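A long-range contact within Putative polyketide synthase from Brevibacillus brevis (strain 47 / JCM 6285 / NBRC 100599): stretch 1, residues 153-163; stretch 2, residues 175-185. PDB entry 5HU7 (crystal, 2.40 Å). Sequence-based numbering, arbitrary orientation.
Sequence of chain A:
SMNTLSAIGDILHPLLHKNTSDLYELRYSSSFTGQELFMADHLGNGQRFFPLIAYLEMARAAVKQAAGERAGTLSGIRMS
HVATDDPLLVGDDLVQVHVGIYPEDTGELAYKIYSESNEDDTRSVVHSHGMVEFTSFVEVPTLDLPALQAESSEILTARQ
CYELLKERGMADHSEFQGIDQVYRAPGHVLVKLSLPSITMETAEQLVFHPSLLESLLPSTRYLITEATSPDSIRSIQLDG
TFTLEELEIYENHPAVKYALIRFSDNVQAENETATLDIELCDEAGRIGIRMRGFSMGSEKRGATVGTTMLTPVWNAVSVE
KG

Stretch 1 153-163: SEILTARQCYE
Stretch 2 175-185: EFQGIDQVYRA

Two antiparallel strands, one running through Glu154-Leu156 and the other through Val182-Arg184, pair at 158° between their N-to-C directions, and a helix beginning at Ala158 then packs over the loop at Phe176; together the stretches bury 724 Å². Register runs Glu154-Arg184, Ile155-Tyr183, Leu156-Val182 (CA-CA 5.3, 4.6 and 5.1 Å), with extended backbone (phi/psi -132/121 at Ile155, -126/123 at Val182). Two pairs carry the strand-to-strand hydrogen bonds, and Ser153 adds more. Leu156 N donates to Val182 O (2.8 Å) and Val182 N returns to Leu156 O (2.9 Å), satisfying all four groups. Arg184 N donates to Glu154 O at 2.9 Å, whereas Glu154 N reaches Arg184 O only weakly (3.4 Å); the same carbonyl also accepts a short bond from Ser153 N (Ser153 N to Arg184 O 2.8 Å); Ser153 OG (chi1 p) adds a weak bond to Arg184 O at 3.4 Å. Between these pairs, Ile155 CA lies 3.3 Å from Val182 O in a CA-H...O contact.

Ile155 (m, t) and Tyr183 (m) share one face, Ile155 CD1 3.7 Å from Tyr183 CE2. On the other, Arg184 (t, t, p) brings its guanidinium back over Ser153, whose OG lies over the guanidinium face, 3.0 Å from Arg184 NH2 but at too poor an angle to bond; Glu154 OE2 stays 4.1 Å from Arg184 NH2, beyond a salt bridge. On this face too, buried Val182 (t) places CG2 3.6 Å from Cys161 SG.

Thr157 (p) caps the helix: its OG1 accepts from Gln160 N (3.2 Å), while Thr157 N donates to Gln160 OE1 (2.9 Å). Small Ala158 allows close approach, its CB 3.4 Å from Ile179 O and 3.6 Å from Phe176 O. Buried Phe176 (m) receives Tyr162 CB over its ring face, 3.7 Å from the ring centroid; Tyr162 (t) then leads its ring end away, with CD1 3.5 Å from Phe176 CE1.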

# COMPACT_ATOMS: atom_id res chain seq x y z
N SER A 153 -4.85 50.52 -0.72
CA SER A 153 -5.73 51.62 -0.37
C SER A 153 -6.26 51.44 1.07
O SER A 153 -6.64 52.42 1.70
CB SER A 153 -6.89 51.68 -1.35
OG SER A 153 -7.59 50.45 -1.41
N GLU A 154 -6.30 50.20 1.57
CA GLU A 154 -6.72 49.89 2.92
C GLU A 154 -5.90 48.71 3.46
O GLU A 154 -5.47 47.85 2.68
CB GLU A 154 -8.19 49.47 2.94
CG GLU A 154 -9.17 50.62 2.88
CD GLU A 154 -10.60 50.26 3.23
OE1 GLU A 154 -10.83 49.11 3.67
OE2 GLU A 154 -11.49 51.13 3.08
N ILE A 155 -5.75 48.66 4.78
CA ILE A 155 -5.14 47.54 5.51
C ILE A 155 -6.11 47.24 6.64
O ILE A 155 -6.42 48.12 7.44
CB ILE A 155 -3.73 47.77 6.03
CG1 ILE A 155 -2.83 48.31 4.92
CG2 ILE A 155 -3.17 46.46 6.62
CD1 ILE A 155 -1.48 48.63 5.34
N LEU A 156 -6.62 46.02 6.67
CA LEU A 156 -7.61 45.61 7.64
C LEU A 156 -7.07 44.62 8.62
O LEU A 156 -6.35 43.72 8.25
CB LEU A 156 -8.78 44.93 6.92
CG LEU A 156 -9.59 45.83 5.99
CD1 LEU A 156 -8.91 45.96 4.62
CD2 LEU A 156 -10.97 45.25 5.77
N THR A 157 -7.54 44.71 9.86
CA THR A 157 -7.25 43.72 10.89
C THR A 157 -8.17 42.47 10.62
O THR A 157 -9.09 42.56 9.81
CB THR A 157 -7.60 44.26 12.25
OG1 THR A 157 -9.00 44.50 12.27
CG2 THR A 157 -6.82 45.55 12.61
N ALA A 158 -7.99 41.35 11.31
CA ALA A 158 -8.93 40.22 11.08
C ALA A 158 -10.40 40.63 11.49
O ALA A 158 -11.33 40.35 10.74
CB ALA A 158 -8.51 38.99 11.86
N ARG A 159 -10.57 41.34 12.60
CA ARG A 159 -11.91 41.78 13.02
C ARG A 159 -12.61 42.63 11.96
O ARG A 159 -13.75 42.37 11.62
CB ARG A 159 -11.85 42.63 14.30
CG ARG A 159 -11.69 41.84 15.58
CD ARG A 159 -12.10 42.72 16.74
NE ARG A 159 -13.56 42.83 16.83
CZ ARG A 159 -14.36 41.96 17.45
NH1 ARG A 159 -13.85 40.92 18.08
NH2 ARG A 159 -15.67 42.15 17.46
N GLN A 160 -11.95 43.66 11.49
CA GLN A 160 -12.51 44.54 10.46
C GLN A 160 -13.04 43.78 9.23
O GLN A 160 -14.06 44.19 8.69
CB GLN A 160 -11.47 45.59 10.03
CG GLN A 160 -11.30 46.67 11.08
CD GLN A 160 -10.17 47.59 10.76
OE1 GLN A 160 -9.07 47.17 10.41
NE2 GLN A 160 -10.36 48.87 10.97
N CYS A 161 -12.34 42.73 8.75
CA CYS A 161 -12.82 41.92 7.62
C CYS A 161 -14.17 41.29 8.00
O CYS A 161 -15.15 41.45 7.27
CB CYS A 161 -11.81 40.84 7.24
SG CYS A 161 -10.26 41.47 6.54
N TYR A 162 -14.22 40.58 9.16
CA TYR A 162 -15.41 39.93 9.72
C TYR A 162 -16.55 40.91 9.85
O TYR A 162 -17.66 40.60 9.43
CB TYR A 162 -15.12 39.34 11.11
CG TYR A 162 -16.36 39.03 11.94
CD1 TYR A 162 -17.13 37.89 11.70
CD2 TYR A 162 -16.74 39.86 13.00
CE1 TYR A 162 -18.27 37.62 12.44
CE2 TYR A 162 -17.86 39.57 13.77
CZ TYR A 162 -18.62 38.44 13.50
OH TYR A 162 -19.73 38.12 14.25
N GLU A 163 -16.26 42.07 10.45
CA GLU A 163 -17.28 43.10 10.68
C GLU A 163 -17.92 43.56 9.36
O GLU A 163 -19.12 43.77 9.31
CB GLU A 163 -16.67 44.32 11.40
CG GLU A 163 -16.28 44.07 12.85
CD GLU A 163 -17.42 44.02 13.85
OE1 GLU A 163 -18.13 45.04 13.99
OE2 GLU A 163 -17.56 42.98 14.53
N GLU A 175 -14.79 31.91 11.72
CA GLU A 175 -13.45 32.27 12.22
C GLU A 175 -12.44 32.80 11.16
O GLU A 175 -12.38 32.34 10.01
CB GLU A 175 -12.84 31.11 13.02
CG GLU A 175 -12.29 29.95 12.22
CD GLU A 175 -11.57 28.93 13.08
OE1 GLU A 175 -10.51 28.43 12.65
OE2 GLU A 175 -12.03 28.69 14.22
N PHE A 176 -11.65 33.79 11.61
CA PHE A 176 -10.60 34.50 10.86
C PHE A 176 -9.34 34.40 11.74
O PHE A 176 -8.60 35.39 11.90
CB PHE A 176 -11.01 35.98 10.66
CG PHE A 176 -12.35 36.20 9.98
CD1 PHE A 176 -13.53 35.83 10.61
CD2 PHE A 176 -12.43 36.86 8.77
CE1 PHE A 176 -14.75 35.96 9.96
CE2 PHE A 176 -13.66 37.06 8.15
CZ PHE A 176 -14.81 36.59 8.74
N GLN A 177 -9.12 33.21 12.36
CA GLN A 177 -8.00 32.93 13.27
C GLN A 177 -6.67 32.84 12.52
O GLN A 177 -5.62 33.13 13.09
CB GLN A 177 -8.24 31.64 14.08
CG GLN A 177 -9.28 31.79 15.21
CD GLN A 177 -9.75 30.47 15.79
OE1 GLN A 177 -9.38 29.37 15.34
NE2 GLN A 177 -10.58 30.54 16.82
N GLY A 178 -6.73 32.44 11.25
CA GLY A 178 -5.53 32.35 10.43
C GLY A 178 -5.07 33.65 9.79
O GLY A 178 -3.97 33.67 9.25
N ILE A 179 -5.86 34.73 9.86
CA ILE A 179 -5.56 36.02 9.20
C ILE A 179 -4.89 37.01 10.13
O ILE A 179 -5.56 37.47 11.04
CB ILE A 179 -6.88 36.62 8.62
CG1 ILE A 179 -7.52 35.63 7.62
CG2 ILE A 179 -6.65 38.01 7.95
CD1 ILE A 179 -8.76 36.13 7.03
N ASP A 180 -3.63 37.43 9.85
CA ASP A 180 -3.01 38.49 10.65
C ASP A 180 -3.54 39.85 10.17
O ASP A 180 -3.98 40.67 10.97
CB ASP A 180 -1.48 38.45 10.52
CG ASP A 180 -0.80 37.31 11.24
OD1 ASP A 180 -1.18 37.02 12.39
OD2 ASP A 180 0.18 36.76 10.69
N GLN A 181 -3.46 40.10 8.88
CA GLN A 181 -3.91 41.36 8.30
C GLN A 181 -4.18 41.20 6.84
O GLN A 181 -3.68 40.27 6.22
CB GLN A 181 -2.88 42.48 8.56
CG GLN A 181 -1.44 42.10 8.22
CD GLN A 181 -0.45 43.15 8.64
OE1 GLN A 181 -0.41 44.25 8.08
NE2 GLN A 181 0.38 42.85 9.62
N VAL A 182 -4.98 42.11 6.28
CA VAL A 182 -5.32 42.06 4.87
C VAL A 182 -4.98 43.37 4.23
O VAL A 182 -5.52 44.38 4.64
CB VAL A 182 -6.80 41.69 4.65
CG1 VAL A 182 -7.17 41.74 3.18
CG2 VAL A 182 -7.08 40.31 5.22
N TYR A 183 -4.15 43.33 3.21
CA TYR A 183 -3.77 44.49 2.39
C TYR A 183 -4.67 44.52 1.15
O TYR A 183 -4.58 43.63 0.33
CB TYR A 183 -2.33 44.34 1.93
CG TYR A 183 -1.31 44.41 3.03
CD1 TYR A 183 -0.88 43.27 3.68
CD2 TYR A 183 -0.65 45.60 3.32
CE1 TYR A 183 0.12 43.31 4.64
CE2 TYR A 183 0.37 45.65 4.26
CZ TYR A 183 0.74 44.50 4.94
OH TYR A 183 1.74 44.54 5.88
N ARG A 184 -5.51 45.54 1.00
CA ARG A 184 -6.39 45.63 -0.15
C ARG A 184 -5.90 46.65 -1.13
O ARG A 184 -5.62 47.79 -0.78
CB ARG A 184 -7.84 46.00 0.20
CG ARG A 184 -8.75 45.91 -1.07
CD ARG A 184 -10.19 46.31 -0.92
NE ARG A 184 -10.35 47.68 -0.45
CZ ARG A 184 -10.24 48.78 -1.21
NH1 ARG A 184 -9.94 48.68 -2.50
NH2 ARG A 184 -10.41 49.98 -0.67
N ALA A 185 -5.99 46.28 -2.37
CA ALA A 185 -5.68 47.19 -3.44
C ALA A 185 -6.75 46.98 -4.49
O ALA A 185 -7.44 45.95 -4.47
CB ALA A 185 -4.33 46.84 -4.02